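Local coordinates for V-type ATP synthase alpha chain (Nanoarchaeum equitans Kin4-M, PDB 5BN3), which is the A subunit of an archaeal V-type ATP synthase, a member of the alpha/beta family with a P-loop nucleotide-binding domain that holds ADP, at residues 21-26 against 30-35; 355-360 against 395-400. All blocks are in the same frame, centred on the assembly; numbering follows the deposited sequence.

Contact 1: 21-26 against 30-35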
loop_
_atom_site.group_PDB
_atom_site.type_symbol
_atom_site.label_atom_id
_atom_site.label_comp_id
_atom_site.label_asym_id
_atom_site.label_seq_id
_atom_site.Cartn_x
_atom_site.Cartn_y
_atom_site.Cartn_z
ATOM N N PHE A 21 4.813 22.005 31.268
ATOM C CA PHE A 21 4.605 23.234 30.494
ATOM C C PHE A 21 5.334 24.464 31.037
ATOM O O PHE A 21 5.034 25.595 30.652
ATOM C CB PHE A 21 3.113 23.511 30.285
ATOM C CG PHE A 21 2.397 22.407 29.567
ATOM C CD1 PHE A 21 2.671 22.144 28.233
ATOM C CD2 PHE A 21 1.459 21.625 30.221
ATOM C CE1 PHE A 21 2.021 21.124 27.564
ATOM C CE2 PHE A 21 0.804 20.604 29.558
ATOM C CZ PHE A 21 1.086 20.353 28.227
ATOM N N GLU A 22 6.307 24.238 31.913
ATOM C CA GLU A 22 7.167 25.319 32.370
ATOM C C GLU A 22 8.173 25.645 31.276
ATOM O O GLU A 22 8.718 24.743 30.632
ATOM C CB GLU A 22 7.905 24.917 33.648
ATOM C CG GLU A 22 8.851 25.979 34.183
ATOM C CD GLU A 22 9.753 25.455 35.282
ATOM O OE1 GLU A 22 9.585 24.287 35.699
ATOM O OE2 GLU A 22 10.637 26.214 35.727
ATOM N N VAL A 23 8.408 26.933 31.053
ATOM C CA VAL A 23 9.457 27.358 30.138
ATOM C C VAL A 23 10.794 27.254 30.852
ATOM O O VAL A 23 10.943 27.737 31.975
ATOM C CB VAL A 23 9.244 28.801 29.658
ATOM C CG1 VAL A 23 10.457 29.288 28.886
ATOM C CG2 VAL A 23 8.017 28.878 28.785
ATOM N N VAL A 24 11.757 26.606 30.209
ATOM C CA VAL A 24 13.085 26.467 30.787
ATOM C C VAL A 24 14.132 27.068 29.864
ATOM O O VAL A 24 13.867 27.326 28.689
ATOM C CB VAL A 24 13.439 24.993 31.075
ATOM C CG1 VAL A 24 12.540 24.434 32.158
ATOM C CG2 VAL A 24 13.328 24.157 29.806
ATOM N N ARG A 25 15.319 27.302 30.408
ATOM C CA ARG A 25 16.438 27.776 29.610
ATOM C C ARG A 25 17.515 26.700 29.577
ATOM O O ARG A 25 18.040 26.299 30.617
ATOM C CB ARG A 25 16.964 29.100 30.166
ATOM C CG ARG A 25 16.002 30.252 29.925
ATOM C CD ARG A 25 16.142 31.370 30.941
ATOM N NE ARG A 25 15.220 32.465 30.643
ATOM C CZ ARG A 25 14.835 33.387 31.519
ATOM N NH1 ARG A 25 15.285 33.352 32.764
ATOM N NH2 ARG A 25 13.991 34.341 31.149
ATOM N N VAL A 26 17.826 26.230 28.372
ATOM C CA VAL A 26 18.633 25.028 28.195
ATOM C C VAL A 26 20.091 25.327 27.848
ATOM O O VAL A 26 20.379 26.067 26.903
ATOM C CB VAL A 26 18.027 24.119 27.104
ATOM C CG1 VAL A 26 18.856 22.863 26.930
ATOM C CG2 VAL A 26 16.597 23.753 27.458
ATOM N N LYS A 30 21.512 29.194 27.215
ATOM C CA LYS A 30 20.141 29.467 27.649
ATOM C C LYS A 30 19.129 29.501 26.506
ATOM O O LYS A 30 18.490 30.527 26.260
ATOM C CB LYS A 30 20.083 30.777 28.440
ATOM C CG LYS A 30 20.891 30.765 29.730
ATOM C CD LYS A 30 20.788 32.110 30.432
ATOM C CE LYS A 30 20.955 31.972 31.936
ATOM N NZ LYS A 30 20.493 33.198 32.648
ATOM N N LEU A 31 18.984 28.376 25.817
ATOM C CA LEU A 31 18.023 28.268 24.730
ATOM C C LEU A 31 16.623 28.079 25.307
ATOM O O LEU A 31 16.440 27.351 26.285
ATOM C CB LEU A 31 18.387 27.096 23.816
ATOM C CG LEU A 31 19.847 27.062 23.359
ATOM C CD1 LEU A 31 20.140 25.815 22.543
ATOM C CD2 LEU A 31 20.180 28.304 22.558
ATOM N N ILE A 32 15.640 28.747 24.710
ATOM C CA ILE A 32 14.261 28.635 25.169
ATOM C C ILE A 32 13.719 27.228 24.921
ATOM O O ILE A 32 13.790 26.711 23.804
ATOM C CB ILE A 32 13.339 29.662 24.481
ATOM C CG1 ILE A 32 13.888 31.082 24.652
ATOM C CG2 ILE A 32 11.926 29.567 25.037
ATOM C CD1 ILE A 32 13.976 31.543 26.096
ATOM N N GLY A 33 13.187 26.612 25.973
ATOM C CA GLY A 33 12.581 25.298 25.874
ATOM C C GLY A 33 11.303 25.245 26.685
ATOM O O GLY A 33 11.012 26.158 27.458
ATOM N N GLU A 34 10.537 24.174 26.506
ATOM C CA GLU A 34 9.296 23.995 27.249
ATOM C C GLU A 34 9.155 22.540 27.682
ATOM O O GLU A 34 9.288 21.627 26.864
ATOM C CB GLU A 34 8.100 24.417 26.387
ATOM C CG GLU A 34 6.757 24.401 27.102
ATOM C CD GLU A 34 5.607 24.788 26.184
ATOM O OE1 GLU A 34 5.812 24.834 24.952
ATOM O OE2 GLU A 34 4.497 25.046 26.694
ATOM N N VAL A 35 8.900 22.322 28.969
ATOM C CA VAL A 35 8.686 20.971 29.480
ATOM C C VAL A 35 7.353 20.423 28.971
ATOM O O VAL A 35 6.307 21.030 29.181
ATOM C CB VAL A 35 8.703 20.939 31.021
ATOM C CG1 VAL A 35 8.472 19.527 31.522
ATOM C CG2 VAL A 35 10.029 21.463 31.544
HETATM O O HOH W 1 3.898 26.605 28.425
#
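Val24 and Gly33 form a hydrogen-bonded pair of an antiparallel beta hairpin in the N-terminal beta-barrel domain. Val24 N reaches Gly33 O at 2.9 Å from well above the carbonyl plane, and Gly33 N returns a bond to Val24 O. Val26 and Leu31 make the next such pair, where Val26 N meets Leu31 O at 2.7 Å in the carbonyl plane, on a lone pair. Here Lys30 and Leu31 both stand opposite Val26, a G1 beta bulge next to the turn.

Val24 CG1 meets Val35 CG2 at 3.9 Å, the two side chains crossing at about a right angle; Ile45 of the neighbouring strand touches both valines. The Val24 torsion (chi1 -66°) sets CG1 anti to the carbonyl carbon and leaves CG2 over the Gly33 carbonyl. On the face with Val23 and Ile32, Val23 CG1 lies 4.1 Å from Ile32 CG2.

Toward the open end, Val35 N donates almost straight to Glu22 O (173° at the hydrogen). Glu34 extends until OE2 lies at the edge of the Phe21 ring, ring and carboxylate planes 66° apart. Arg185 forms a salt bridge with OE2 and Tyr48 OH hydrogen-bonds to OE1, so the buried carboxylate is gripped at both oxygens. Beside this, a water donates to Phe21 O at 2.7 Å.

Contact 2: 355-360 against 395-400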
loop_
_atom_site.group_PDB
_atom_site.type_symbol
_atom_site.label_atom_id
_atom_site.label_comp_id
_atom_site.label_asym_id
_atom_site.label_seq_id
_atom_site.Cartn_x
_atom_site.Cartn_y
_atom_site.Cartn_z
ATOM N N GLU A 355 -7.319 22.186 18.866
ATOM C CA GLU A 355 -6.884 23.259 19.763
ATOM C C GLU A 355 -6.648 24.569 19.013
ATOM O O GLU A 355 -6.725 25.649 19.593
ATOM C CB GLU A 355 -5.618 22.848 20.527
ATOM C CG GLU A 355 -5.844 21.777 21.588
ATOM C CD GLU A 355 -4.560 21.366 22.290
ATOM O OE1 GLU A 355 -3.521 22.034 22.088
ATOM O OE2 GLU A 355 -4.588 20.371 23.045
ATOM N N PHE A 356 -6.361 24.465 17.719
ATOM C CA PHE A 356 -6.194 25.635 16.865
ATOM C C PHE A 356 -7.539 26.127 16.329
ATOM O O PHE A 356 -7.960 27.248 16.618
ATOM C CB PHE A 356 -5.239 25.303 15.714
ATOM C CG PHE A 356 -5.033 26.430 14.744
ATOM C CD1 PHE A 356 -4.650 27.687 15.187
ATOM C CD2 PHE A 356 -5.201 26.226 13.383
ATOM C CE1 PHE A 356 -4.449 28.725 14.291
ATOM C CE2 PHE A 356 -5.002 27.257 12.480
ATOM C CZ PHE A 356 -4.625 28.510 12.936
ATOM N N TYR A 357 -8.222 25.282 15.563
ATOM C CA TYR A 357 -9.445 25.689 14.868
ATOM C C TYR A 357 -10.626 26.028 15.780
ATOM O O TYR A 357 -11.479 26.836 15.414
ATOM C CB TYR A 357 -9.854 24.629 13.838
ATOM C CG TYR A 357 -8.926 24.562 12.647
ATOM C CD1 TYR A 357 -8.947 25.548 11.673
ATOM C CD2 TYR A 357 -8.033 23.512 12.496
ATOM C CE1 TYR A 357 -8.104 25.491 10.584
ATOM C CE2 TYR A 357 -7.186 23.447 11.409
ATOM C CZ TYR A 357 -7.228 24.441 10.457
ATOM O OH TYR A 357 -6.388 24.384 9.372
ATOM N N GLU A 358 -10.681 25.421 16.962
ATOM C CA GLU A 358 -11.774 25.696 17.894
ATOM C C GLU A 358 -11.675 27.092 18.510
ATOM O O GLU A 358 -12.584 27.529 19.217
ATOM C CB GLU A 358 -11.838 24.631 18.982
ATOM N N ARG A 359 -10.574 27.787 18.241
ATOM C CA ARG A 359 -10.400 29.159 18.712
ATOM C C ARG A 359 -11.121 30.153 17.811
ATOM O O ARG A 359 -11.342 31.297 18.196
ATOM C CB ARG A 359 -8.916 29.523 18.775
ATOM C CG ARG A 359 -8.108 28.772 19.821
ATOM C CD ARG A 359 -6.939 29.631 20.265
ATOM N NE ARG A 359 -5.942 28.893 21.034
ATOM C CZ ARG A 359 -5.004 29.467 21.780
ATOM N NH1 ARG A 359 -4.947 30.788 21.877
ATOM N NH2 ARG A 359 -4.137 28.720 22.443
ATOM N N SER A 360 -11.476 29.719 16.606
ATOM C CA SER A 360 -12.212 30.579 15.688
ATOM C C SER A 360 -13.622 30.776 16.216
ATOM O O SER A 360 -14.057 30.063 17.123
ATOM C CB SER A 360 -12.267 29.963 14.291
ATOM O OG SER A 360 -13.090 28.811 14.279
ATOM N N LEU A 395 -10.857 18.628 7.744
ATOM C CA LEU A 395 -12.184 18.713 7.132
ATOM C C LEU A 395 -13.318 18.452 8.122
ATOM O O LEU A 395 -14.457 18.856 7.891
ATOM C CB LEU A 395 -12.291 17.758 5.938
ATOM C CG LEU A 395 -11.425 18.129 4.734
ATOM C CD1 LEU A 395 -11.780 17.281 3.520
ATOM C CD2 LEU A 395 -11.570 19.604 4.424
ATOM N N ARG A 396 -13.011 17.782 9.229
ATOM C CA ARG A 396 -14.028 17.536 10.246
ATOM C C ARG A 396 -14.032 18.625 11.318
ATOM O O ARG A 396 -14.783 18.548 12.291
ATOM C CB ARG A 396 -13.854 16.143 10.861
ATOM C CG ARG A 396 -13.962 15.018 9.838
ATOM C CD ARG A 396 -14.416 13.714 10.472
ATOM N NE ARG A 396 -13.562 13.313 11.585
ATOM C CZ ARG A 396 -12.409 12.666 11.448
ATOM N NH1 ARG A 396 -11.964 12.347 10.241
ATOM N NH2 ARG A 396 -11.701 12.338 12.519
ATOM N N LEU A 397 -13.212 19.652 11.112
ATOM C CA LEU A 397 -13.113 20.758 12.064
ATOM C C LEU A 397 -13.534 22.108 11.474
ATOM O O LEU A 397 -14.017 22.981 12.198
ATOM C CB LEU A 397 -11.688 20.862 12.619
ATOM C CG LEU A 397 -11.169 19.693 13.461
ATOM C CD1 LEU A 397 -9.682 19.855 13.760
ATOM C CD2 LEU A 397 -11.956 19.572 14.754
ATOM N N VAL A 398 -13.363 22.277 10.164
ATOM C CA VAL A 398 -13.601 23.581 9.532
ATOM C C VAL A 398 -14.966 23.685 8.850
ATOM O O VAL A 398 -15.666 22.685 8.688
ATOM C CB VAL A 398 -12.484 23.945 8.527
ATOM C CG1 VAL A 398 -11.138 23.975 9.228
ATOM C CG2 VAL A 398 -12.456 22.950 7.369
ATOM N N GLY A 399 -15.333 24.900 8.450
ATOM C CA GLY A 399 -16.651 25.156 7.888
ATOM C C GLY A 399 -16.700 25.153 6.370
ATOM O O GLY A 399 -17.784 25.204 5.783
ATOM N N ALA A 400 -15.534 25.099 5.730
ATOM C CA ALA A 400 -15.470 25.036 4.270
ATOM C C ALA A 400 -14.201 24.383 3.755
ATOM O O ALA A 400 -13.148 24.449 4.396
ATOM C CB ALA A 400 -15.612 26.422 3.666
HETATM O O HOH W 2 -13.218 25.930 13.094
#
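Val398 sets its CG1 methyl over one face of the Tyr357 ring, 3.9 Å from the centroid and 23° off the ring normal, a CH-pi contact. Val398 CG1 is displaced toward the rim and comes closest to Tyr357 CD1, at 3.6 Å. Phe356 CD2 lies over the centre of the opposite face, 3.8 Å above the plane, clamping the ring. With chi1 near -70°, Tyr357 CG stands anti to its own carbonyl carbon, and the ring projects from the C-terminal part of helix 349-357 toward the loop after helix 389-395. Both pieces belong to the P-loop nucleotide-binding domain: Ile375 of strand 370-379 packs against Tyr357, while Ser218 and Ala220 of strand 218-222 touch Val398.

The Leu397 side is looser. Leu397 CD1 lies 4.2 Å from Tyr357 CD2, in an oblique approach, and the leucine also rests on Leu350, Leu353 and Ala354 of helix 349-357. No hydrogen bond joins the two backbones; a water spans them, donating to Tyr357 O at 3.0 Å and to Leu397 O at 3.2 Å. Tyr357 O also accepts from Ser360 N in a type I turn, and Ser360 OG comes in nearly along the C=O axis at 2.8 Å.

From the N terminus, the chain reaches contact 1 first: a three-residue turn separates 21-26 from 30-35, and the hairpin closes within the beta-barrel domain. Contact 2 comes much later, in the nucleotide-binding domain, where 34 residues, including strands 361-364 and 370-379, run between 355-360 and 395-400. The two loops follow in series, neither nested nor crossed. The centres of contact 1 and contact 2 are about 29 Å apart. Contact 1 ties adjacent strands of one antiparallel sheet by backbone bonds, whereas contact 2 joins the C-terminal part of a helix to a loop by side chains and a water. Each also borders the chain of NEQ263: Phe21 packs on it, as does Leu397, while Arg396 hydrogen-bonds to Asn230 of that chain.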